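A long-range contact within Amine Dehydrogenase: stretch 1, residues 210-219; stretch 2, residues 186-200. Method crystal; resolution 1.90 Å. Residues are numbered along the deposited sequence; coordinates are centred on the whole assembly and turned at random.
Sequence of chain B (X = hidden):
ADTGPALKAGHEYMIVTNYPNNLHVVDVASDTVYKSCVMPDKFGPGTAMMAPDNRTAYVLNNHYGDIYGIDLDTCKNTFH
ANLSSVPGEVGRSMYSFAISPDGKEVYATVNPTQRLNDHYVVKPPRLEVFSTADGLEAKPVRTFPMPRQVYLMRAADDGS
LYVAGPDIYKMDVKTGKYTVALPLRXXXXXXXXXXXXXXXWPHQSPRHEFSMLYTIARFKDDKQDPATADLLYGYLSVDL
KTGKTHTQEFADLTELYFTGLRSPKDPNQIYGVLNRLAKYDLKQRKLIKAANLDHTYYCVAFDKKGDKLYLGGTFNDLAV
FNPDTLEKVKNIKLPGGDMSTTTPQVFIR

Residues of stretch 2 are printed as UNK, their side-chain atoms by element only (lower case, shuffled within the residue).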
# COMPACT_ATOMS: atom_id res chain seq x y z
N PHE B 210 19.17 20.30 18.93
CA PHE B 210 18.15 19.84 17.99
C PHE B 210 18.92 18.88 17.10
O PHE B 210 19.72 19.28 16.26
CB PHE B 210 17.61 21.03 17.18
CG PHE B 210 16.54 20.67 16.17
CD1 PHE B 210 15.85 19.46 16.24
CD2 PHE B 210 16.22 21.56 15.15
CE1 PHE B 210 14.87 19.14 15.30
CE2 PHE B 210 15.23 21.26 14.20
CZ PHE B 210 14.56 20.04 14.28
N SER B 211 18.68 17.59 17.30
CA SER B 211 19.38 16.58 16.53
C SER B 211 18.45 15.68 15.74
O SER B 211 17.31 15.43 16.14
CB SER B 211 20.25 15.73 17.46
OG SER B 211 19.45 14.97 18.35
N MET B 212 18.95 15.21 14.60
CA MET B 212 18.21 14.32 13.73
C MET B 212 19.20 13.42 13.01
O MET B 212 20.34 13.81 12.81
CB MET B 212 17.43 15.11 12.67
CG MET B 212 16.38 16.05 13.22
SD MET B 212 15.30 16.66 11.93
CE MET B 212 16.41 17.71 11.02
N LEU B 213 18.78 12.20 12.69
CA LEU B 213 19.62 11.28 11.93
C LEU B 213 19.26 11.49 10.46
O LEU B 213 18.19 12.02 10.13
CB LEU B 213 19.35 9.82 12.28
CG LEU B 213 19.60 9.24 13.67
CD1 LEU B 213 19.31 7.75 13.61
CD2 LEU B 213 21.02 9.48 14.12
N TYR B 214 20.18 11.12 9.58
CA TYR B 214 19.96 11.22 8.16
C TYR B 214 20.79 10.13 7.48
O TYR B 214 21.63 9.51 8.12
CB TYR B 214 20.35 12.61 7.62
CG TYR B 214 21.81 12.98 7.71
CD1 TYR B 214 22.71 12.62 6.70
CD2 TYR B 214 22.30 13.73 8.79
CE1 TYR B 214 24.05 13.00 6.76
CE2 TYR B 214 23.65 14.11 8.86
CZ TYR B 214 24.51 13.74 7.84
OH TYR B 214 25.82 14.11 7.90
N THR B 215 20.47 9.84 6.23
CA THR B 215 21.22 8.85 5.46
C THR B 215 21.72 9.60 4.24
O THR B 215 21.11 10.59 3.83
CB THR B 215 20.38 7.63 5.01
OG1 THR B 215 19.31 8.06 4.15
CG2 THR B 215 19.80 6.89 6.21
N ILE B 216 22.83 9.16 3.69
CA ILE B 216 23.38 9.81 2.51
C ILE B 216 24.17 8.80 1.70
O ILE B 216 24.75 7.87 2.27
CB ILE B 216 24.27 11.04 2.88
CG1 ILE B 216 24.53 11.90 1.64
CG2 ILE B 216 25.58 10.58 3.53
CD1 ILE B 216 25.29 13.17 1.91
N ALA B 217 24.14 8.94 0.38
CA ALA B 217 24.86 8.04 -0.51
C ALA B 217 26.21 8.64 -0.90
O ALA B 217 26.27 9.78 -1.35
CB ALA B 217 24.03 7.76 -1.75
N ARG B 218 27.28 7.89 -0.69
CA ARG B 218 28.59 8.38 -1.06
C ARG B 218 28.97 7.67 -2.34
O ARG B 218 29.23 6.46 -2.33
CB ARG B 218 29.64 8.12 0.01
CG ARG B 218 30.98 8.74 -0.38
CD ARG B 218 32.17 7.94 0.10
NE ARG B 218 32.27 7.90 1.56
CZ ARG B 218 32.25 6.77 2.28
NH1 ARG B 218 32.14 5.58 1.67
NH2 ARG B 218 32.30 6.84 3.61
N PHE B 219 28.97 8.41 -3.44
CA PHE B 219 29.30 7.86 -4.75
C PHE B 219 30.72 7.26 -4.85
O PHE B 219 30.89 6.31 -5.66
CB PHE B 219 29.16 8.96 -5.80
CG PHE B 219 27.84 9.67 -5.76
CD1 PHE B 219 27.77 11.05 -5.95
CD2 PHE B 219 26.65 8.96 -5.59
CE1 PHE B 219 26.55 11.71 -5.97
CE2 PHE B 219 25.42 9.62 -5.61
CZ PHE B 219 25.37 10.99 -5.80
N UNK B 186 19.83 21.38 -0.54
CA UNK B 186 20.76 22.18 -1.33
C UNK B 186 22.19 22.10 -0.82
O UNK B 186 22.99 23.01 -1.02
n UNK B 186 17.86 23.81 -1.34
o UNK B 186 18.85 23.63 -3.35
c UNK B 186 18.93 23.71 -2.12
c UNK B 186 20.26 23.62 -1.43
N UNK B 187 22.51 20.99 -0.16
CA UNK B 187 23.85 20.73 0.34
C UNK B 187 24.55 20.16 -0.89
O UNK B 187 24.43 18.97 -1.19
c UNK B 187 23.80 19.66 1.44
c UNK B 187 25.31 18.44 3.21
c UNK B 187 26.26 20.11 2.07
c UNK B 187 27.18 17.81 4.69
c UNK B 187 26.37 16.84 5.23
c UNK B 187 26.63 18.61 3.67
n UNK B 187 27.19 19.64 2.96
c UNK B 187 24.51 17.43 3.78
c UNK B 187 25.05 16.65 4.79
c UNK B 187 25.09 19.42 2.18
N UNK B 188 25.21 21.02 -1.66
CA UNK B 188 25.90 20.57 -2.86
C UNK B 188 27.27 19.99 -2.53
O UNK B 188 28.31 20.55 -2.86
c UNK B 188 26.01 21.73 -3.86
c UNK B 188 24.70 22.00 -4.57
o UNK B 188 24.41 21.40 -5.62
n UNK B 188 23.87 22.89 -4.00
N UNK B 189 27.23 18.86 -1.84
CA UNK B 189 28.41 18.14 -1.39
C UNK B 189 28.85 17.16 -2.49
O UNK B 189 28.18 16.15 -2.72
n UNK B 189 30.40 14.13 4.35
c UNK B 189 28.05 17.40 -0.12
n UNK B 189 28.16 14.23 3.88
n UNK B 189 29.66 15.44 2.62
c UNK B 189 28.62 16.00 1.76
c UNK B 189 29.41 14.60 3.62
c UNK B 189 29.19 16.80 0.64
N UNK B 190 29.98 17.45 -3.15
CA UNK B 190 30.45 16.57 -4.22
C UNK B 190 30.87 15.18 -3.75
O UNK B 190 31.46 15.03 -2.69
c UNK B 190 30.13 15.90 -8.38
c UNK B 190 31.58 17.23 -5.03
c UNK B 190 31.67 16.66 -6.45
c UNK B 190 30.33 16.88 -7.20
n UNK B 190 29.78 14.50 -7.94
N UNK B 191 30.54 14.17 -4.55
CA UNK B 191 30.87 12.80 -4.20
C UNK B 191 29.79 12.16 -3.35
O UNK B 191 29.86 10.98 -3.02
N UNK B 192 28.80 12.96 -2.98
CA UNK B 192 27.69 12.48 -2.16
C UNK B 192 26.37 12.90 -2.79
O UNK B 192 26.32 13.81 -3.62
o UNK B 192 31.94 11.43 2.66
c UNK B 192 29.64 11.32 2.00
c UNK B 192 31.20 12.68 0.76
c UNK B 192 28.62 11.73 1.15
c UNK B 192 28.86 12.61 0.10
c UNK B 192 30.17 13.08 -0.09
c UNK B 192 27.74 13.09 -0.77
c UNK B 192 30.93 11.80 1.80
N UNK B 193 25.31 12.21 -2.40
CA UNK B 193 23.98 12.56 -2.89
C UNK B 193 23.43 13.53 -1.85
O UNK B 193 24.14 13.92 -0.92
o UNK B 193 22.86 10.80 -1.65
c UNK B 193 23.10 11.31 -2.95
N UNK B 194 22.19 13.95 -2.05
CA UNK B 194 21.54 14.83 -1.10
C UNK B 194 21.12 13.90 0.04
O UNK B 194 20.84 12.72 -0.19
c UNK B 194 20.32 15.48 -1.74
N UNK B 195 21.13 14.39 1.30
CA UNK B 195 20.73 13.54 2.42
C UNK B 195 19.21 13.29 2.46
O UNK B 195 18.44 13.99 1.80
c UNK B 195 21.06 15.77 3.16
c UNK B 195 21.17 14.35 3.64
c UNK B 195 21.62 15.70 1.77
N UNK B 196 18.81 12.26 3.19
CA UNK B 196 17.40 11.93 3.35
C UNK B 196 17.11 12.03 4.84
O UNK B 196 17.83 11.47 5.67
o UNK B 196 14.85 10.85 2.10
c UNK B 196 17.09 10.52 2.81
c UNK B 196 15.60 10.20 2.84
o UNK B 196 15.19 9.31 3.61
N UNK B 197 16.09 12.81 5.18
CA UNK B 197 15.74 12.98 6.58
C UNK B 197 14.26 12.74 6.82
O UNK B 197 13.39 13.32 6.17
c UNK B 197 16.06 14.42 8.62
c UNK B 197 17.44 14.86 6.60
c UNK B 197 16.09 14.40 7.11
N UNK B 198 13.99 11.84 7.76
CA UNK B 198 12.64 11.47 8.17
C UNK B 198 12.74 11.47 9.70
O UNK B 198 13.33 10.58 10.30
c UNK B 198 10.81 8.83 9.24
c UNK B 198 9.84 10.53 7.63
c UNK B 198 10.91 9.46 7.85
c UNK B 198 12.30 10.08 7.62
N UNK B 199 12.18 12.50 10.33
CA UNK B 199 12.25 12.62 11.77
C UNK B 199 11.03 13.33 12.36
O UNK B 199 10.73 14.46 12.01
c UNK B 199 14.97 12.65 15.59
c UNK B 199 15.77 11.56 15.31
o UNK B 199 16.49 10.98 16.32
c UNK B 199 15.85 11.05 14.03
c UNK B 199 14.24 13.24 14.57
c UNK B 199 15.12 11.64 13.02
c UNK B 199 14.31 12.75 13.27
c UNK B 199 13.52 13.39 12.16
N UNK B 200 10.32 12.63 13.24
CA UNK B 200 9.13 13.16 13.88
C UNK B 200 9.29 13.18 15.39
O UNK B 200 8.31 13.24 16.13
c UNK B 200 7.92 12.30 13.53
c UNK B 200 7.39 10.93 11.50
c UNK B 200 7.77 13.29 11.23
c UNK B 200 7.68 12.17 12.06
c UNK B 200 7.31 11.91 9.31
c UNK B 200 7.20 10.80 10.14
c UNK B 200 7.59 13.17 9.86
O HOH W 1 16.99 8.34 6.59
O HOH W 2 16.28 10.35 8.81
O HOH W 3 19.07 12.61 16.64

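Position 186 has two carbons, the second carrying one oxygen and one nitrogen, beyond reach of stretch 1: Asn186, its polar end suited to an exposed site. At 187, one carbon leads to fused five- and six-membered rings with eight carbons and one nitrogen, and Tyr214 OH approaches the ring edge. This is Trp187, its CH2 3.9 Å from Tyr214 OH. Position 188 repeats the amide pattern without touching stretch 1: Asn188, also exposed.

Position 189 extends three carbons, a nitrogen and a carbon bearing two nitrogens, one near Ile216 CD1: Arg189, whose length brings NH1 to 3.6 Å from Ile216 CD1. Position 190 has four carbons in a row ending in nitrogen, at the edge of the Phe219 ring: Lys190, a charged chain suited to an exposed margin. Position 191 has no side chain. At phi 88° a CB would jam against the preceding carbonyl oxygen, so Gly191 suits this type II turn, and its O accepts a hydrogen bond from Phe219 N at 2.8 Å.

At 192, one carbon bears a six-carbon ring with one oxygen, and Arg218 CG lies over its face: Tyr192. The flat ring receives Arg218 CG 3.9 Å from its centroid, a CH-pi contact, while CB is 3.6 Å from Ile216 CD1. Position 193 carries one carbon and one oxygen, close to Ala217: Ser193. Its small side chain fits beside the strand: OG accepts from Ala217 N at 3.0 Å, while Ser193 N donates to Ala217 O at 2.8 Å. Position 194 has a single carbon pointing away: Ala194, exposed and asking little of its side chain.

At 195, three carbons close a ring onto the backbone nitrogen, against Tyr214: Pro195, whose CB packs 3.8 Å from Tyr214 CD1. Position 196 has two carbons, the second with two oxygens, beside Thr215: Asp196. Its OD1 is hydrogen-bonded elsewhere in the structure; its backbone pairs, N to Thr215 O at 2.9 Å and O from Thr215 N at 3.2 Å. At 197, one carbon carries two more, near Tyr214 and Met212: Val197, a compact apolar fork.

Position 198 has four carbons, forked at the second, pointing away: Leu198, needing only its backbone here. At 199, one carbon leads to a six-carbon ring bearing one oxygen, its face against Met212 CA: Tyr199, whose OH reaches Ser211 OG through water. Position 200, a carbon and an oxygen-free six-carbon ring, points away: Phe200, apolar and buried.

The contact works through two single bridges, antiparallel at Thr215–Asp196 and another at Arg218–Tyr192, the register shifting by one. Ile216, Tyr214 and Met212 supply apolar packing.

Stretch 2 186-200: NWNRKGYSAPDVLYF
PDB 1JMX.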